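Local coordinates for protein L-lysine 6-monooxygenase (Pseudomonas syringae pv. tomato, PDB 5CQF) that probably acts as an FAD- and NADP-dependent oxidoreductase that hydroxylates the side-chain amine of lysine or a related amino acid in siderophore biosynthesis, at residues V259-S264 with Q271-W276; S219-V224 with P287-K292. All coordinates share one frame; numbering follows the deposited sequence.

Contact 1 (V259-S264 with Q271-W276)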
# COMPACT_ATOMS: atom_id res chain seq x y z
N VAL A 259 -19.16 3.33 -23.30
CA VAL A 259 -19.57 2.85 -24.60
C VAL A 259 -21.05 3.23 -24.77
O VAL A 259 -21.39 3.76 -25.85
CB VAL A 259 -19.32 1.34 -24.76
CG1 VAL A 259 -19.88 0.81 -26.08
CG2 VAL A 259 -17.83 1.03 -24.63
N ASP A 260 -21.91 3.03 -23.74
CA ASP A 260 -23.36 3.44 -23.85
C ASP A 260 -23.49 4.91 -24.21
O ASP A 260 -24.20 5.27 -25.14
CB ASP A 260 -24.16 3.27 -22.54
CG ASP A 260 -24.40 1.79 -22.16
OD1 ASP A 260 -24.08 0.88 -22.93
OD2 ASP A 260 -24.95 1.55 -21.05
N TYR A 261 -22.82 5.76 -23.44
CA TYR A 261 -22.95 7.18 -23.66
C TYR A 261 -22.54 7.49 -25.10
O TYR A 261 -23.29 8.19 -25.78
CB TYR A 261 -22.11 7.98 -22.65
CG TYR A 261 -22.10 9.48 -22.93
CD1 TYR A 261 -23.18 10.29 -22.57
CD2 TYR A 261 -21.00 10.08 -23.53
CE1 TYR A 261 -23.17 11.65 -22.81
CE2 TYR A 261 -20.97 11.45 -23.79
CZ TYR A 261 -22.05 12.24 -23.44
OH TYR A 261 -21.98 13.60 -23.71
N PHE A 262 -21.41 6.95 -25.57
CA PHE A 262 -20.95 7.20 -26.93
C PHE A 262 -21.98 6.77 -27.99
O PHE A 262 -22.23 7.51 -28.91
CB PHE A 262 -19.63 6.51 -27.21
CG PHE A 262 -19.04 6.84 -28.53
CD1 PHE A 262 -18.29 8.00 -28.69
CD2 PHE A 262 -19.22 6.01 -29.61
CE1 PHE A 262 -17.74 8.31 -29.92
CE2 PHE A 262 -18.67 6.30 -30.84
CZ PHE A 262 -17.91 7.44 -30.99
N HIS A 263 -22.60 5.62 -27.83
CA HIS A 263 -23.68 5.24 -28.74
C HIS A 263 -24.92 6.13 -28.70
O HIS A 263 -25.58 6.31 -29.73
CB HIS A 263 -24.04 3.76 -28.60
CG HIS A 263 -23.04 2.88 -29.25
ND1 HIS A 263 -23.09 2.57 -30.58
CD2 HIS A 263 -21.87 2.38 -28.79
CE1 HIS A 263 -22.05 1.84 -30.91
NE2 HIS A 263 -21.28 1.71 -29.84
N SER A 264 -25.19 6.73 -27.55
CA SER A 264 -26.33 7.63 -27.41
C SER A 264 -26.14 8.98 -28.14
O SER A 264 -27.07 9.76 -28.26
CB SER A 264 -26.62 7.90 -25.93
OG SER A 264 -25.74 8.90 -25.44
N GLN A 271 -18.17 12.91 -33.25
CA GLN A 271 -16.94 13.51 -33.75
C GLN A 271 -16.45 14.63 -32.82
O GLN A 271 -15.24 14.71 -32.53
CB GLN A 271 -17.12 14.06 -35.17
CG GLN A 271 -15.80 14.48 -35.82
CD GLN A 271 -14.77 13.35 -35.82
OE1 GLN A 271 -13.73 13.43 -35.12
NE2 GLN A 271 -15.07 12.26 -36.56
N ARG A 272 -17.37 15.48 -32.36
CA ARG A 272 -17.02 16.47 -31.33
C ARG A 272 -16.46 15.81 -30.07
O ARG A 272 -15.52 16.31 -29.47
CB ARG A 272 -18.22 17.35 -30.96
CG ARG A 272 -18.65 18.32 -32.05
CD ARG A 272 -19.48 19.49 -31.50
NE ARG A 272 -20.77 19.11 -30.88
CZ ARG A 272 -21.87 18.72 -31.54
NH1 ARG A 272 -22.97 18.42 -30.86
NH2 ARG A 272 -21.87 18.58 -32.86
N PHE A 273 -17.04 14.67 -29.68
CA PHE A 273 -16.56 13.92 -28.53
C PHE A 273 -15.17 13.37 -28.75
O PHE A 273 -14.35 13.51 -27.88
CB PHE A 273 -17.51 12.81 -28.16
CG PHE A 273 -17.07 11.98 -26.99
CD1 PHE A 273 -17.36 12.37 -25.68
CD2 PHE A 273 -16.35 10.79 -27.18
CE1 PHE A 273 -16.96 11.58 -24.60
CE2 PHE A 273 -15.96 10.01 -26.09
CZ PHE A 273 -16.27 10.41 -24.80
N LEU A 274 -14.90 12.78 -29.91
CA LEU A 274 -13.59 12.24 -30.19
C LEU A 274 -12.51 13.32 -30.32
O LEU A 274 -11.37 13.12 -29.92
CB LEU A 274 -13.60 11.40 -31.46
CG LEU A 274 -14.38 10.09 -31.41
CD1 LEU A 274 -14.41 9.42 -32.79
CD2 LEU A 274 -13.80 9.16 -30.36
N ASP A 275 -12.87 14.47 -30.88
CA ASP A 275 -11.93 15.59 -30.93
C ASP A 275 -11.52 16.07 -29.54
O ASP A 275 -10.33 16.29 -29.30
CB ASP A 275 -12.47 16.75 -31.78
CG ASP A 275 -12.58 16.38 -33.25
OD1 ASP A 275 -12.02 15.32 -33.66
OD2 ASP A 275 -13.25 17.15 -33.99
N TRP A 276 -12.49 16.21 -28.64
CA TRP A 276 -12.17 16.47 -27.24
C TRP A 276 -11.37 15.28 -26.67
O TRP A 276 -10.27 15.46 -26.17
CB TRP A 276 -13.44 16.72 -26.38
CG TRP A 276 -13.13 16.76 -24.88
CD1 TRP A 276 -12.66 17.82 -24.14
CD2 TRP A 276 -13.22 15.66 -23.98
NE1 TRP A 276 -12.45 17.44 -22.84
CE2 TRP A 276 -12.79 16.11 -22.71
CE3 TRP A 276 -13.62 14.32 -24.12
CZ2 TRP A 276 -12.76 15.28 -21.59
CZ3 TRP A 276 -13.58 13.49 -23.02
CH2 TRP A 276 -13.15 13.97 -21.77
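The carbonyl oxygen of Y261, a residue whose ring meets F273 across the contact, is gripped twice from S264. OG of S264 donates to Y261 O over 2.6 Å, in the carbonyl plane and on a lone pair, while S264 N adds a weak bond to the same oxygen. This is local fastening within 259-264; between 259-264 and 271-276 the touching groups are apolar, and just before the second segment R270 NH2 also bonds H263 O. F273 is shared by Y261 and F262: its CG stands anti to the backbone N (chi1 179°), which carries the ring to where it meets both, CD1 and CE1 toward Y261, CD2 and CE2 toward F262. F273 CE1 lies 4.1 Å from Y261 CE2, at the edge of the tyrosine ring and near its plane. F273 CD2 meets F262 CD1 at 3.7 Å, again at the edge and in the plane of the F262 ring. The two phenylalanine rings are tilted by 62° with centroids 5.9 Å apart, an oblique pair. L274 then closes on F262 at about a right angle, its CD2 reaching F262 CE1 at 4.1 Å. The cluster continues across a subunit boundary: F334 of the second subunit sets its ring edge-to-face with F273 and packs on Y261, and D332 of that subunit hydrogen-bonds Y261 OH. With the axes of the short helical segments 11.1 Å apart, the large rings span the gap between the backbones. The segments' N-to-C directions differ by 134°, and the two successive helices, joined by a short turn, form a splayed alpha-alpha hairpin, here with an aromatic core that extends into a subunit interface.

Contact 2 (S219-V224 with P287-K292); sequences SVLELV and PDERQK
L221 projects from helix 214-226, the helix that follows strand 206-210 and a turn consistent with a GxGxxA motif of Rossmann type, in a parallel sheet, and meets the first turns of helix 287-302. P287 begins that helix, its carbonyl oxygen receiving Q291 N, and the backbone N of D288 is hydrogen-bonded to D286 OD1 just before it. E289 is the first residue to touch L221: its chain bends at chi2 (-65°) and brings OE1 to 3.8 Å from L221 CD2, a van der Waals approach. R290 packs on F241 and K242, while Q291 lies against L105 of the third subunit. K292 gives the broader contact, crossing the leucine at about a right angle with CB 3.8 Å and CE 3.9 Å from L221 CD2. The other methyl, L221 CD1, rests 4.0 Å from the backbone O of K292. One turn on, L296 also packs on L221. The bent lysine chain arches past the leucine to a salt bridge one turn back, where K292 NZ lies 2.7 Å from E289 OE2 and meets it from above the carboxylate plane, 41° out of it.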
# COMPACT_ATOMS: atom_id res chain seq x y z
N SER A 219 9.00 -1.96 -22.52
CA SER A 219 10.16 -2.13 -23.36
C SER A 219 11.34 -1.46 -22.74
O SER A 219 12.43 -2.02 -22.67
CB SER A 219 9.92 -1.53 -24.74
OG SER A 219 8.89 -2.24 -25.42
N VAL A 220 11.12 -0.26 -22.26
CA VAL A 220 12.17 0.47 -21.61
C VAL A 220 12.67 -0.32 -20.43
O VAL A 220 13.87 -0.53 -20.27
CB VAL A 220 11.73 1.87 -21.18
CG1 VAL A 220 12.79 2.55 -20.33
CG2 VAL A 220 11.47 2.72 -22.42
N LEU A 221 11.75 -0.76 -19.59
CA LEU A 221 12.12 -1.51 -18.39
C LEU A 221 12.92 -2.74 -18.73
O LEU A 221 13.92 -3.05 -18.06
CB LEU A 221 10.89 -1.89 -17.59
CG LEU A 221 11.09 -2.63 -16.26
CD1 LEU A 221 11.89 -1.81 -15.27
CD2 LEU A 221 9.72 -2.93 -15.66
N GLU A 222 12.50 -3.45 -19.77
CA GLU A 222 13.13 -4.70 -20.09
C GLU A 222 14.54 -4.43 -20.60
O GLU A 222 15.51 -5.16 -20.26
CB GLU A 222 12.29 -5.49 -21.08
CG GLU A 222 12.98 -6.75 -21.64
CD GLU A 222 13.11 -7.91 -20.66
OE1 GLU A 222 12.29 -8.00 -19.71
OE2 GLU A 222 14.02 -8.75 -20.86
N LEU A 223 14.70 -3.37 -21.39
CA LEU A 223 16.02 -3.04 -21.90
C LEU A 223 16.98 -2.66 -20.77
O LEU A 223 18.08 -3.22 -20.69
CB LEU A 223 15.96 -1.93 -22.92
CG LEU A 223 15.23 -2.26 -24.21
CD1 LEU A 223 15.16 -0.99 -25.03
CD2 LEU A 223 15.92 -3.38 -25.00
N VAL A 224 16.62 -1.69 -19.92
CA VAL A 224 17.52 -1.31 -18.84
C VAL A 224 17.66 -2.45 -17.82
O VAL A 224 18.60 -2.46 -17.05
CB VAL A 224 17.11 -0.02 -18.09
CG1 VAL A 224 17.10 1.17 -19.02
CG2 VAL A 224 15.76 -0.19 -17.40
N PRO A 287 0.13 1.31 -12.61
CA PRO A 287 0.97 2.02 -11.64
C PRO A 287 2.15 1.20 -11.12
O PRO A 287 3.15 1.76 -10.82
CB PRO A 287 -0.00 2.39 -10.49
CG PRO A 287 -1.27 1.65 -10.76
CD PRO A 287 -1.29 1.31 -12.23
N ASP A 288 2.05 -0.12 -11.06
CA ASP A 288 3.23 -0.95 -10.66
C ASP A 288 4.30 -0.98 -11.73
O ASP A 288 5.48 -1.12 -11.40
CB ASP A 288 2.85 -2.38 -10.27
CG ASP A 288 1.85 -2.43 -9.14
OD1 ASP A 288 1.76 -1.45 -8.35
OD2 ASP A 288 1.13 -3.45 -9.05
N GLU A 289 3.92 -0.86 -12.99
CA GLU A 289 4.91 -0.77 -14.08
C GLU A 289 5.69 0.54 -14.01
O GLU A 289 6.93 0.53 -14.09
CB GLU A 289 4.25 -0.94 -15.44
CG GLU A 289 3.79 -2.36 -15.74
CD GLU A 289 4.94 -3.37 -15.83
OE1 GLU A 289 6.00 -3.08 -16.46
OE2 GLU A 289 4.77 -4.48 -15.27
N ARG A 290 4.99 1.65 -13.85
CA ARG A 290 5.63 2.95 -13.63
C ARG A 290 6.58 2.88 -12.45
O ARG A 290 7.70 3.36 -12.52
CB ARG A 290 4.59 4.05 -13.35
CG ARG A 290 4.01 4.72 -14.57
CD ARG A 290 5.08 5.39 -15.46
NE ARG A 290 5.92 6.39 -14.76
CZ ARG A 290 7.26 6.36 -14.66
NH1 ARG A 290 7.99 5.37 -15.19
NH2 ARG A 290 7.88 7.35 -14.02
N GLN A 291 6.10 2.30 -11.36
CA GLN A 291 6.89 2.17 -10.16
C GLN A 291 8.14 1.34 -10.43
O GLN A 291 9.21 1.69 -9.97
CB GLN A 291 6.04 1.59 -9.02
CG GLN A 291 6.77 1.15 -7.75
CD GLN A 291 7.60 2.25 -7.09
OE1 GLN A 291 7.32 3.44 -7.26
NE2 GLN A 291 8.64 1.85 -6.33
N LYS A 292 8.04 0.26 -11.17
CA LYS A 292 9.22 -0.61 -11.40
C LYS A 292 10.28 0.17 -12.17
O LYS A 292 11.49 0.12 -11.84
CB LYS A 292 8.84 -1.90 -12.14
CG LYS A 292 8.53 -3.07 -11.21
CD LYS A 292 7.44 -3.99 -11.74
CE LYS A 292 7.94 -4.94 -12.81
NZ LYS A 292 6.85 -5.34 -13.77

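Overall arrangement
Contacts 1 and 2 are separate packing sites, their centres 32 Å apart and their nearest atoms about 20 Å apart. In sequence, 219-224 comes first and 287-292 last, with both helical segments of contact 1 between them; a short strand, 284-285, leads from helix 267-280 to helix 287-302. Contact 1 is buried and aromatic, whereas contact 2 lies at the surface, where aliphatic atoms meet a charged pair. They also face different partners: contact 1 adjoins the second subunit, and Q291, within segment 287-292, touches the third. Contact 2 is tied more directly to the dinucleotide-binding type of fold, through the helix after the glycine-rich turn, probably part of the NADP-binding region.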